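Local atomic coordinates of Non-structural maintenance of chromosomes element 1 homolog (Xenopus laevis, PDB entry 7DG2), a protein that probably acts as a RING-type E3 ubiquitin ligase together with a MAGE protein, as a component of the SMC5-SMC6 complex of DNA repair. Residues A[61-65]-A[77-83]; A[17-21]-A[162-167]; A[197-202]-A[221-226]. The contacts are given in a common frame with arbitrary orientation. Residues are numbered along the deposited sequence.

Interaction 1: residues A[61-65]-A[77-83]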
ATOM      1  N   PHE A  61       2.415  -6.023  16.754  1.00 16.39           N
ATOM      2  CA  PHE A  61       1.012  -5.608  16.812  1.00 18.23           C
ATOM      3  C   PHE A  61       0.370  -5.619  15.431  1.00 17.28           C
ATOM      4  O   PHE A  61      -0.370  -4.709  15.053  1.00 18.81           O
ATOM      5  CB  PHE A  61       0.880  -4.236  17.469  1.00 20.02           C
ATOM      6  CG  PHE A  61       1.421  -4.210  18.866  1.00 24.37           C
ATOM      7  CD1 PHE A  61       0.741  -4.846  19.892  1.00 28.62           C
ATOM      8  CD2 PHE A  61       2.613  -3.575  19.149  1.00 23.82           C
ATOM      9  CE1 PHE A  61       1.242  -4.836  21.185  1.00 31.27           C
ATOM     10  CE2 PHE A  61       3.117  -3.560  20.445  1.00 28.72           C
ATOM     11  CZ  PHE A  61       2.436  -4.188  21.455  1.00 29.50           C
ATOM     12  N   MET A  62       0.680  -6.665  14.668  1.00 15.58           N
ATOM     13  CA  MET A  62       0.100  -6.940  13.366  1.00 15.88           C
ATOM     14  C   MET A  62      -0.420  -8.375  13.385  1.00 15.60           C
ATOM     15  O   MET A  62       0.131  -9.232  14.079  1.00 15.97           O
ATOM     16  CB  MET A  62       1.152  -6.769  12.247  1.00 17.16           C
ATOM     17  CG  MET A  62       1.800  -5.381  12.230  1.00 19.35           C
ATOM     18  SD  MET A  62       3.252  -5.362  11.149  1.00 20.12           S
ATOM     19  CE  MET A  62       2.494  -5.889   9.640  1.00 15.93           C
ATOM     20  N   THR A  63      -1.501  -8.632  12.650  1.00 16.40           N
ATOM     21  CA  THR A  63      -1.947 -10.016  12.537  1.00 16.01           C
ATOM     22  C   THR A  63      -2.698 -10.203  11.230  1.00 18.28           C
ATOM     23  O   THR A  63      -3.223  -9.249  10.647  1.00 14.80           O
ATOM     24  CB  THR A  63      -2.815 -10.429  13.744  1.00 21.09           C
ATOM     25  OG1 THR A  63      -2.876 -11.863  13.814  1.00 23.19           O
ATOM     26  CG2 THR A  63      -4.219  -9.885  13.628  1.00 23.06           C
ATOM     27  N   ILE A  64      -2.713 -11.440  10.750  1.00 15.88           N
ATOM     28  CA  ILE A  64      -3.517 -11.813   9.593  1.00 16.05           C
ATOM     29  C   ILE A  64      -4.802 -12.412  10.142  1.00 18.86           C
ATOM     30  O   ILE A  64      -4.800 -13.534  10.663  1.00 19.75           O
ATOM     31  CB  ILE A  64      -2.780 -12.797   8.676  1.00 14.42           C
ATOM     32  CG1 ILE A  64      -1.505 -12.158   8.125  1.00 15.08           C
ATOM     33  CG2 ILE A  64      -3.709 -13.232   7.536  1.00 18.86           C
ATOM     34  CD1 ILE A  64      -0.533 -13.165   7.457  1.00 19.98           C
ATOM     35  N   GLU A  65      -5.889 -11.644  10.066  1.00 18.30           N
ATOM     36  CA  GLU A  65      -7.190 -12.038  10.585  1.00 20.61           C
ATOM     37  C   GLU A  65      -8.037 -12.666   9.488  1.00 20.22           C
ATOM     38  O   GLU A  65      -7.830 -12.414   8.303  1.00 19.24           O
ATOM     39  CB  GLU A  65      -7.922 -10.823  11.162  1.00 23.91           C
ATOM     40  CG  GLU A  65      -7.704 -10.612  12.638  1.00 30.20           C
ATOM     41  CD  GLU A  65      -8.541 -11.561  13.488  1.00 36.96           C
ATOM     42  OE1 GLU A  65      -9.006 -12.595  12.961  1.00 36.53           O
ATOM     43  OE2 GLU A  65      -8.747 -11.266  14.681  1.00 44.35           O
ATOM     44  N   TYR A  77      -9.177 -12.790   4.261  1.00 17.13           N
ATOM     45  CA  TYR A  77      -7.999 -12.630   5.098  1.00 15.57           C
ATOM     46  C   TYR A  77      -7.531 -11.186   4.993  1.00 16.34           C
ATOM     47  O   TYR A  77      -7.495 -10.623   3.894  1.00 15.74           O
ATOM     48  CB  TYR A  77      -6.862 -13.557   4.664  1.00 15.68           C
ATOM     49  CG  TYR A  77      -7.117 -15.022   4.957  1.00 16.47           C
ATOM     50  CD1 TYR A  77      -8.029 -15.751   4.201  1.00 20.52           C
ATOM     51  CD2 TYR A  77      -6.439 -15.671   5.980  1.00 20.80           C
ATOM     52  CE1 TYR A  77      -8.259 -17.096   4.468  1.00 21.10           C
ATOM     53  CE2 TYR A  77      -6.660 -17.021   6.238  1.00 24.72           C
ATOM     54  CZ  TYR A  77      -7.578 -17.715   5.489  1.00 23.12           C
ATOM     55  OH  TYR A  77      -7.797 -19.058   5.758  1.00 24.66           O
ATOM     56  N   ALA A  78      -7.189 -10.583   6.125  1.00 15.97           N
ATOM     57  CA  ALA A  78      -6.707  -9.206   6.104  1.00 16.05           C
ATOM     58  C   ALA A  78      -5.533  -9.034   7.056  1.00 15.52           C
ATOM     59  O   ALA A  78      -5.532  -9.585   8.160  1.00 14.47           O
ATOM     60  CB  ALA A  78      -7.810  -8.211   6.483  1.00 15.39           C
ATOM     61  N   LEU A  79      -4.545  -8.247   6.626  1.00 14.29           N
ATOM     62  CA  LEU A  79      -3.432  -7.847   7.480  1.00 13.42           C
ATOM     63  C   LEU A  79      -3.868  -6.594   8.231  1.00 13.51           C
ATOM     64  O   LEU A  79      -4.092  -5.546   7.614  1.00 15.09           O
ATOM     65  CB  LEU A  79      -2.179  -7.575   6.646  1.00 14.90           C
ATOM     66  CG  LEU A  79      -0.964  -7.123   7.466  1.00 14.67           C
ATOM     67  CD1 LEU A  79      -0.515  -8.236   8.439  1.00 15.74           C
ATOM     68  CD2 LEU A  79       0.183  -6.740   6.526  1.00 17.59           C
ATOM     69  N   VAL A  80      -4.015  -6.702   9.549  1.00 13.84           N
ATOM     70  CA  VAL A  80      -4.587  -5.614  10.334  1.00 16.08           C
ATOM     71  C   VAL A  80      -3.604  -5.169  11.411  1.00 15.94           C
ATOM     72  O   VAL A  80      -2.794  -5.947  11.924  1.00 18.02           O
ATOM     73  CB  VAL A  80      -5.953  -6.008  10.955  1.00 16.27           C
ATOM     74  CG1 VAL A  80      -6.948  -6.315   9.851  1.00 16.44           C
ATOM     75  CG2 VAL A  80      -5.825  -7.197  11.892  1.00 18.59           C
ATOM     76  N   ASN A  81      -3.677  -3.884  11.731  1.00 14.36           N
ATOM     77  CA  ASN A  81      -2.954  -3.328  12.854  1.00 15.85           C
ATOM     78  C   ASN A  81      -3.735  -3.568  14.140  1.00 16.93           C
ATOM     79  O   ASN A  81      -4.967  -3.610  14.142  1.00 19.85           O
ATOM     80  CB  ASN A  81      -2.736  -1.837  12.632  1.00 13.73           C
ATOM     81  CG  ASN A  81      -2.007  -1.197  13.770  1.00 17.68           C
ATOM     82  OD1 ASN A  81      -1.021  -1.742  14.258  1.00 18.78           O
ATOM     83  ND2 ASN A  81      -2.498  -0.049  14.226  1.00 16.35           N
ATOM     84  N   ARG A  82      -3.013  -3.730  15.246  1.00 16.49           N
ATOM     85  CA  ARG A  82      -3.664  -4.124  16.488  1.00 18.17           C
ATOM     86  C   ARG A  82      -3.284  -3.234  17.669  1.00 21.41           C
ATOM     87  O   ARG A  82      -3.551  -3.606  18.817  1.00 26.85           O
ATOM     88  CB  ARG A  82      -3.367  -5.598  16.790  1.00 18.04           C
ATOM     89  CG  ARG A  82      -4.309  -6.562  16.027  1.00 27.88           C
ATOM     90  CD  ARG A  82      -5.720  -6.408  16.598  1.00 29.07           C
ATOM     91  NE  ARG A  82      -6.829  -6.962  15.810  1.00 29.98           N
ATOM     92  CZ  ARG A  82      -7.587  -6.252  14.967  1.00 28.96           C
ATOM     93  NH1 ARG A  82      -7.336  -4.958  14.754  1.00 18.94           N
ATOM     94  NH2 ARG A  82      -8.607  -6.839  14.336  1.00 26.70           N
ATOM     95  N   VAL A  83      -2.699  -2.058  17.434  1.00 16.35           N
ATOM     96  CA  VAL A  83      -2.312  -1.184  18.539  1.00 18.84           C
ATOM     97  C   VAL A  83      -2.549   0.275  18.174  1.00 20.99           C
ATOM     98  O   VAL A  83      -2.469   0.678  17.009  1.00 18.62           O
ATOM     99  CB  VAL A  83      -0.838  -1.415  18.961  1.00 20.17           C
ATOM    100  CG1 VAL A  83       0.112  -0.853  17.915  1.00 19.11           C
ATOM    101  CG2 VAL A  83      -0.566  -0.811  20.332  1.00 22.70           C
TER
HETATM  102  O   HOH W   1      -6.801  -9.793  16.282  1.00 38.60           O

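Interaction 2: residues A[17-21]-A[162-167]. With ACT (acetate ion), chain D.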
ATOM      1  N   SER A  17       0.275  -5.662   0.241  1.00 14.98           N
ATOM      2  CA  SER A  17      -0.020  -4.783  -0.883  1.00 16.00           C
ATOM      3  C   SER A  17      -1.510  -4.703  -1.152  1.00 15.58           C
ATOM      4  O   SER A  17      -1.995  -3.661  -1.603  1.00 16.60           O
ATOM      5  CB  SER A  17       0.719  -5.237  -2.146  1.00 15.77           C
ATOM      6  OG  SER A  17       0.104  -6.360  -2.740  1.00 20.71           O
ATOM      7  N   HIS A  18      -2.247  -5.773  -0.852  1.00 14.02           N
ATOM      8  CA  HIS A  18      -3.690  -5.789  -1.071  1.00 14.75           C
ATOM      9  C   HIS A  18      -4.494  -5.352   0.144  1.00 19.12           C
ATOM     10  O   HIS A  18      -5.651  -4.923  -0.015  1.00 19.87           O
ATOM     11  CB  HIS A  18      -4.132  -7.196  -1.471  1.00 17.10           C
ATOM     12  CG  HIS A  18      -3.775  -7.554  -2.876  1.00 20.17           C
ATOM     13  ND1 HIS A  18      -4.476  -7.072  -3.959  1.00 22.15           N
ATOM     14  CD2 HIS A  18      -2.788  -8.335  -3.377  1.00 17.76           C
ATOM     15  CE1 HIS A  18      -3.942  -7.550  -5.070  1.00 22.74           C
ATOM     16  NE2 HIS A  18      -2.922  -8.326  -4.744  1.00 19.69           N
ATOM     17  N   GLY A  19      -3.941  -5.494   1.339  1.00 14.68           N
ATOM     18  CA  GLY A  19      -4.662  -5.228   2.587  1.00 15.64           C
ATOM     19  C   GLY A  19      -5.595  -6.357   2.966  1.00 14.69           C
ATOM     20  O   GLY A  19      -5.555  -6.842   4.102  1.00 15.22           O
ATOM     21  N   ILE A  20      -6.405  -6.816   2.017  1.00 12.74           N
ATOM     22  CA  ILE A  20      -7.404  -7.853   2.243  1.00 13.43           C
ATOM     23  C   ILE A  20      -7.523  -8.686   0.972  1.00 17.83           C
ATOM     24  O   ILE A  20      -7.370  -8.168  -0.138  1.00 18.11           O
ATOM     25  CB  ILE A  20      -8.757  -7.223   2.645  1.00 15.80           C
ATOM     26  CG1 ILE A  20      -9.815  -8.309   2.857  1.00 17.25           C
ATOM     27  CG2 ILE A  20      -9.203  -6.235   1.585  1.00 17.44           C
ATOM     28  CD1 ILE A  20     -11.056  -7.806   3.644  1.00 17.79           C
ATOM     29  N   MET A  21      -7.760  -9.986   1.135  1.00 18.61           N
ATOM     30  CA  MET A  21      -7.899 -10.899   0.006  1.00 18.40           C
ATOM     31  C   MET A  21      -8.970 -11.935   0.317  1.00 18.09           C
ATOM     32  O   MET A  21      -9.073 -12.399   1.452  1.00 17.10           O
ATOM     33  CB  MET A  21      -6.570 -11.614  -0.312  1.00 17.43           C
ATOM     34  CG  MET A  21      -5.428 -10.673  -0.716  1.00 22.56           C
ATOM     35  SD  MET A  21      -3.949 -11.600  -1.191  1.00 26.66           S
ATOM     36  CE  MET A  21      -4.762 -12.960  -2.065  1.00 13.89           C
ATOM     37  N   HIS A 162     -15.934  -1.252   4.390  1.00 14.96           N
ATOM     38  CA  HIS A 162     -15.402  -2.449   3.745  1.00 17.50           C
ATOM     39  C   HIS A 162     -15.226  -3.561   4.775  1.00 14.45           C
ATOM     40  O   HIS A 162     -15.037  -3.304   5.966  1.00 16.17           O
ATOM     41  CB  HIS A 162     -14.052  -2.126   3.072  1.00 17.08           C
ATOM     42  CG  HIS A 162     -13.624  -3.132   2.042  1.00 19.00           C
ATOM     43  ND1 HIS A 162     -13.083  -4.360   2.370  1.00 18.02           N
ATOM     44  CD2 HIS A 162     -13.656  -3.086   0.690  1.00 22.78           C
ATOM     45  CE1 HIS A 162     -12.810  -5.028   1.264  1.00 18.49           C
ATOM     46  NE2 HIS A 162     -13.158  -4.281   0.232  1.00 22.45           N
ATOM     47  N   THR A 163     -15.279  -4.815   4.308  1.00 14.97           N
ATOM     48  CA  THR A 163     -14.934  -5.931   5.187  1.00 16.36           C
ATOM     49  C   THR A 163     -13.594  -5.696   5.881  1.00 16.52           C
ATOM     50  O   THR A 163     -13.447  -5.966   7.074  1.00 16.20           O
ATOM     51  CB  THR A 163     -14.902  -7.230   4.386  1.00 17.68           C
ATOM     52  OG1 THR A 163     -16.184  -7.434   3.782  1.00 17.86           O
ATOM     53  CG2 THR A 163     -14.576  -8.411   5.294  1.00 17.80           C
ATOM     54  N   ARG A 164     -12.613  -5.170   5.146  1.00 17.24           N
ATOM     55  CA  ARG A 164     -11.311  -4.877   5.744  1.00 17.00           C
ATOM     56  C   ARG A 164     -11.444  -3.939   6.932  1.00 16.08           C
ATOM     57  O   ARG A 164     -10.785  -4.121   7.964  1.00 16.56           O
ATOM     58  CB  ARG A 164     -10.390  -4.248   4.703  1.00 17.49           C
ATOM     59  CG  ARG A 164      -8.984  -3.977   5.268  1.00 17.80           C
ATOM     60  CD  ARG A 164      -8.299  -2.859   4.516  1.00 21.63           C
ATOM     61  NE  ARG A 164      -6.893  -2.691   4.893  1.00 16.60           N
ATOM     62  CZ  ARG A 164      -6.030  -1.999   4.157  1.00 19.78           C
ATOM     63  NH1 ARG A 164      -6.425  -1.441   3.023  1.00 18.45           N
ATOM     64  NH2 ARG A 164      -4.768  -1.877   4.536  1.00 20.27           N
ATOM     65  N   CYS A 165     -12.294  -2.916   6.799  1.00 14.06           N
ATOM     66  CA  CYS A 165     -12.464  -1.948   7.870  1.00 15.63           C
ATOM     67  C   CYS A 165     -13.116  -2.585   9.092  1.00 16.22           C
ATOM     68  O   CYS A 165     -12.681  -2.363  10.225  1.00 17.46           O
ATOM     69  CB  CYS A 165     -13.295  -0.781   7.356  1.00 15.90           C
ATOM     70  SG  CYS A 165     -13.390   0.581   8.536  1.00 20.90           S
ATOM     71  N   ILE A 166     -14.169  -3.382   8.882  1.00 17.11           N
ATOM     72  CA  ILE A 166     -14.812  -4.057  10.006  1.00 17.89           C
ATOM     73  C   ILE A 166     -13.836  -5.006  10.700  1.00 17.36           C
ATOM     74  O   ILE A 166     -13.785  -5.077  11.937  1.00 20.25           O
ATOM     75  CB  ILE A 166     -16.076  -4.792   9.523  1.00 16.94           C
ATOM     76  CG1 ILE A 166     -17.011  -3.805   8.832  1.00 17.95           C
ATOM     77  CG2 ILE A 166     -16.741  -5.515  10.688  1.00 21.26           C
ATOM     78  CD1 ILE A 166     -18.153  -4.484   8.032  1.00 19.56           C
ATOM     79  N   MET A 167     -13.036  -5.736   9.920  1.00 18.05           N
ATOM     80  CA  MET A 167     -12.085  -6.673  10.511  1.00 19.48           C
ATOM     81  C   MET A 167     -11.072  -5.949  11.383  1.00 21.19           C
ATOM     82  O   MET A 167     -10.798  -6.368  12.516  1.00 20.79           O
ATOM     83  CB  MET A 167     -11.391  -7.474   9.412  1.00 17.75           C
ATOM     84  CG  MET A 167     -12.311  -8.518   8.748  1.00 17.99           C
ATOM     85  SD  MET A 167     -11.605  -9.373   7.334  1.00 20.74           S
ATOM     86  CE  MET A 167     -10.310 -10.344   8.123  1.00 21.61           C
TER
HETATM   87  C   ACT D 301      -3.694  -0.887   1.091  1.00 35.73           C
HETATM   88  O   ACT D 301      -4.295   0.081   1.677  1.00 31.92           O
HETATM   89  OXT ACT D 301      -2.686  -1.554   1.489  1.00 32.28           O
HETATM   90  CH3 ACT D 301      -4.304  -1.310  -0.294  1.00 35.16           C

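Interaction 3: residues A[197-202]-A[221-226]. With ZN (zinc ion), chain H.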
ATOM      1  N   CYS A 197     -35.106  -6.314  14.421  1.00 27.63           N
ATOM      2  CA  CYS A 197     -36.464  -6.461  14.925  1.00 25.34           C
ATOM      3  C   CYS A 197     -37.138  -5.102  14.918  1.00 29.20           C
ATOM      4  O   CYS A 197     -36.594  -4.124  15.435  1.00 29.68           O
ATOM      5  CB  CYS A 197     -36.469  -7.048  16.335  1.00 28.05           C
ATOM      6  SG  CYS A 197     -38.159  -7.213  16.984  1.00 28.99           S
ATOM      7  N   GLU A 198     -38.313  -5.022  14.301  1.00 32.23           N
ATOM      8  CA  GLU A 198     -38.967  -3.726  14.240  1.00 34.14           C
ATOM      9  C   GLU A 198     -39.716  -3.403  15.519  1.00 36.19           C
ATOM     10  O   GLU A 198     -40.159  -2.261  15.689  1.00 37.28           O
ATOM     11  CB  GLU A 198     -39.891  -3.668  13.026  1.00 40.52           C
ATOM     12  CG  GLU A 198     -39.135  -3.980  11.738  1.00 43.55           C
ATOM     13  CD  GLU A 198     -39.904  -3.613  10.488  1.00 52.46           C
ATOM     14  OE1 GLU A 198     -39.345  -2.877   9.645  1.00 55.03           O
ATOM     15  OE2 GLU A 198     -41.058  -4.066  10.346  1.00 54.51           O
ATOM     16  N   ASN A 199     -39.836  -4.370  16.428  1.00 29.61           N
ATOM     17  CA  ASN A 199     -40.433  -4.109  17.730  1.00 32.53           C
ATOM     18  C   ASN A 199     -39.397  -3.692  18.770  1.00 30.64           C
ATOM     19  O   ASN A 199     -39.572  -2.664  19.429  1.00 31.75           O
ATOM     20  CB  ASN A 199     -41.208  -5.335  18.218  1.00 32.48           C
ATOM     21  CG  ASN A 199     -41.843  -5.110  19.570  1.00 33.12           C
ATOM     22  OD1 ASN A 199     -42.687  -4.226  19.730  1.00 35.27           O
ATOM     23  ND2 ASN A 199     -41.433  -5.901  20.557  1.00 33.79           N
ATOM     24  N   CYS A 200     -38.316  -4.469  18.936  1.00 27.16           N
ATOM     25  CA  CYS A 200     -37.345  -4.201  19.990  1.00 28.76           C
ATOM     26  C   CYS A 200     -35.979  -3.751  19.486  1.00 32.72           C
ATOM     27  O   CYS A 200     -35.132  -3.379  20.306  1.00 30.37           O
ATOM     28  CB  CYS A 200     -37.151  -5.436  20.879  1.00 29.58           C
ATOM     29  SG  CYS A 200     -36.112  -6.714  20.149  1.00 26.61           S
ATOM     30  N   GLY A 201     -35.729  -3.800  18.181  1.00 28.10           N
ATOM     31  CA  GLY A 201     -34.528  -3.210  17.620  1.00 30.24           C
ATOM     32  C   GLY A 201     -33.283  -4.075  17.596  1.00 29.33           C
ATOM     33  O   GLY A 201     -32.230  -3.596  17.139  1.00 27.79           O
ATOM     34  N   ILE A 202     -33.342  -5.321  18.062  1.00 26.79           N
ATOM     35  CA  ILE A 202     -32.116  -6.117  18.102  1.00 24.20           C
ATOM     36  C   ILE A 202     -31.700  -6.478  16.682  1.00 24.73           C
ATOM     37  O   ILE A 202     -32.555  -6.660  15.805  1.00 25.46           O
ATOM     38  CB  ILE A 202     -32.252  -7.384  18.962  1.00 28.56           C
ATOM     39  CG1 ILE A 202     -33.334  -8.313  18.411  1.00 27.81           C
ATOM     40  CG2 ILE A 202     -32.450  -7.018  20.436  1.00 32.75           C
ATOM     41  CD1 ILE A 202     -32.786  -9.484  17.624  1.00 35.95           C
ATOM     42  N   CYS A 221     -38.682 -13.220  17.010  1.00 41.06           N
ATOM     43  CA  CYS A 221     -37.474 -12.539  17.473  1.00 39.17           C
ATOM     44  C   CYS A 221     -36.912 -13.225  18.714  1.00 41.97           C
ATOM     45  O   CYS A 221     -37.654 -13.458  19.675  1.00 41.89           O
ATOM     46  CB  CYS A 221     -37.795 -11.074  17.779  1.00 36.73           C
ATOM     47  SG  CYS A 221     -36.504 -10.167  18.680  1.00 32.50           S
ATOM     48  N   PRO A 222     -35.608 -13.525  18.752  1.00 38.05           N
ATOM     49  CA  PRO A 222     -35.042 -14.215  19.924  1.00 41.97           C
ATOM     50  C   PRO A 222     -35.035 -13.377  21.190  1.00 45.81           C
ATOM     51  O   PRO A 222     -34.742 -13.922  22.262  1.00 48.43           O
ATOM     52  CB  PRO A 222     -33.606 -14.550  19.490  1.00 45.28           C
ATOM     53  CG  PRO A 222     -33.388 -13.872  18.150  1.00 45.62           C
ATOM     54  CD  PRO A 222     -34.568 -13.006  17.850  1.00 43.26           C
ATOM     55  N   ASN A 223     -35.341 -12.083  21.107  1.00 40.99           N
ATOM     56  CA  ASN A 223     -35.298 -11.182  22.252  1.00 40.10           C
ATOM     57  C   ASN A 223     -36.671 -10.803  22.778  1.00 41.12           C
ATOM     58  O   ASN A 223     -36.871 -10.772  23.994  1.00 46.12           O
ATOM     59  CB  ASN A 223     -34.532  -9.904  21.886  1.00 35.79           C
ATOM     60  CG  ASN A 223     -34.318  -8.990  23.078  1.00 38.49           C
ATOM     61  OD1 ASN A 223     -33.720  -9.390  24.076  1.00 42.56           O
ATOM     62  ND2 ASN A 223     -34.788  -7.750  22.971  1.00 36.63           N
ATOM     63  N   CYS A 224     -37.623 -10.492  21.900  1.00 35.34           N
ATOM     64  CA  CYS A 224     -38.948 -10.063  22.322  1.00 38.32           C
ATOM     65  C   CYS A 224     -40.060 -11.001  21.871  1.00 36.26           C
ATOM     66  O   CYS A 224     -41.222 -10.758  22.210  1.00 38.96           O
ATOM     67  CB  CYS A 224     -39.241  -8.646  21.809  1.00 37.04           C
ATOM     68  SG  CYS A 224     -39.640  -8.555  20.039  1.00 27.76           S
ATOM     69  N   ASN A 225     -39.742 -12.047  21.103  1.00 40.56           N
ATOM     70  CA  ASN A 225     -40.667 -13.086  20.646  1.00 43.13           C
ATOM     71  C   ASN A 225     -41.747 -12.587  19.689  1.00 44.95           C
ATOM     72  O   ASN A 225     -42.655 -13.357  19.345  1.00 44.46           O
ATOM     73  CB  ASN A 225     -41.335 -13.807  21.822  1.00 44.95           C
ATOM     74  CG  ASN A 225     -40.334 -14.519  22.702  1.00 43.44           C
ATOM     75  OD1 ASN A 225     -39.223 -14.837  22.267  1.00 49.37           O
ATOM     76  ND2 ASN A 225     -40.715 -14.775  23.946  1.00 45.78           N
ATOM     77  N   GLU A 226     -41.691 -11.333  19.244  1.00 40.46           N
ATOM     78  CA  GLU A 226     -42.584 -10.907  18.175  1.00 34.62           C
ATOM     79  C   GLU A 226     -42.197 -11.610  16.879  1.00 41.11           C
ATOM     80  O   GLU A 226     -41.038 -11.975  16.671  1.00 37.63           O
ATOM     81  CB  GLU A 226     -42.530  -9.390  17.985  1.00 38.32           C
ATOM     82  CG  GLU A 226     -43.089  -8.583  19.151  1.00 40.43           C
ATOM     83  CD  GLU A 226     -44.495  -9.002  19.542  1.00 47.40           C
ATOM     84  OE1 GLU A 226     -44.640  -9.887  20.421  1.00 44.15           O
ATOM     85  OE2 GLU A 226     -45.454  -8.444  18.968  1.00 45.70           O
TER
HETATM   86 ZN    ZN H 305     -37.534  -8.181  19.062  1.00 27.75          ZN

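Interaction 1: residues A[61-65]-A[77-83]
This is the backbone pairing of an antiparallel beta hairpin, strands 62-68 and 75-81, consistent with the wing of a winged-helix domain, in the Nse1 region of the helix-turn-helix clan. Strand 75-81 is the middle of a three-stranded sheet, with 62-68 on one side and the short 20-22 on the other. Over 62-65 and 77-81 the strand axes come within 4.5 Å at 161°. T63 and V80 form a hydrogen-bonded pair (T63 N to V80 O 3.1 Å, V80 N to T63 O 2.9 Å), and so do E65 and A78 (E65 N to A78 O 2.8 Å, A78 N to E65 O 2.9 Å). Of the non-hydrogen-bonded pairs, I64-L79 lies between these two and M62-N81 beyond T63-V80, and R82 N to F61 O (2.8 Å) carries the pairing past the strand ends.

The two faces differ. M62, I64 and L79 make an apolar surface, M62 CE lying 4.0 Å from L79 CD2 and I64 CG1 4.1 Å from L79 CD1; helices 6-18 and 46-57 pack on it, and F68 of the Nse4 chain touches M62 and L79. N81, on that same face, donates from ND2 to the carbonyl of L72 of Nse4. The other face carries T63, E65, A78 and V80 and meets helix 163-176. Here R82 folds back along the sheet, its guanidinium bonded to the carbonyls of M167 and E168. E65 reaches R82 through a water, which lies 2.9 Å from both E65 OE2 and R82 NE.

Interaction 2: residues A[17-21]-A[162-167]
I20 is the main side chain of this contact, at the junction where helix 6-18 gives way to the short strand 20-22 and meets the first turn of helix 163-176, all within the Nse1 region of the helix-turn-helix clan. With chi1 and chi2 both t, its side chain is extended, and CD1 reaches the helix start: it lies 3.4 Å from R164 N, 3.8 Å from R164 CB, 3.9 Å from T163 CG2 and 4.0 Å from M167 SD. I20 CG2 sits 3.8 Å from H162 CE1. No hydrogen bond crosses between the segments; the contact is van der Waals packing.

H162 is the N-cap of the helix. Its t rotamer places the imidazole across the N-terminal end of the helix, where ND1 accepts from R164 N at 2.9 Å; that same ring thus caps the helix and borders I20. M167, with chi1 m and chi2 t, brings its sulfur back toward I20, one turn further on.

R164 is stretched out, t through chi1, chi2 and chi3, so its guanidinium lies flat over G19, with G19 CA 3.8 Å from R164 CZ. G19, the first residue past helix 6-18, has positive phi, and a beta carbon there would clash with R164. W151 makes a cation-pi contact with the same arginine. An acetate, probably from the crystallisation liquor, takes a hydrogen bond at the guanidinium edge, R164 NH1 to acetate O, 2.9 Å.

Interaction 3: residues A[197-202]-A[221-226]
I202 lays its side chain across the 221-223 turn: CG1 is 3.7 Å from C221 SG, CD1 4.0 Å from P222 CD and CG2 3.5 Å from N223 ND2. Beside it sits the zinc ion, held by four thiolates, C197 SG and C224 SG at 2.4 Å and C200 SG and C221 SG at 2.3 Å. The sulfurs of C197 and C221 lie 3.8 Å apart. Each segment contributes a CxxC pair, and the two loops are built alike: the first cysteine of each has chi1 t, the second p. This is the Cys4 site of what is predicted to be an atypical RING-type finger, whose other zinc is bound by C184, C187, H205 and C208. Backbone amides donate hydrogen bonds to the thiolates within each loop, C200 N to C197 SG and C224 N to C221 SG, both 3.4 Å, as in zinc knuckles. Between the loops the asparagines reciprocate: N199 ND2 donates to C224 SG at 3.2 Å, and N223 ND2 to C200 SG at 3.3 Å. W228 packs on C197 and C221, whereas E226 reaches N199 from the other loop, its CG 3.5 Å from N199 ND2.

How the interactions relate
Interactions 1 and 2 belong to one sheet-and-helix unit, their centres 10 Å apart: 75-81 pairs with both neighbours, Y77 N bonding M21 O at 2.8 Å, and R82 NH2 reaching M167 O at 2.9 Å. Interaction 1 is nested within the long loop that interaction 2 closes. Both are partly buried with no fully exposed residue, but the first rests on backbone hydrogen bonds and the second on side-chain packing. Interaction 3 stands apart, about 23 Å from the first and 16 Å from the second between nearest atoms. It lies toward the surface in the RING-like region, lacks regular strands and helices, and relies on metal coordination in their stead.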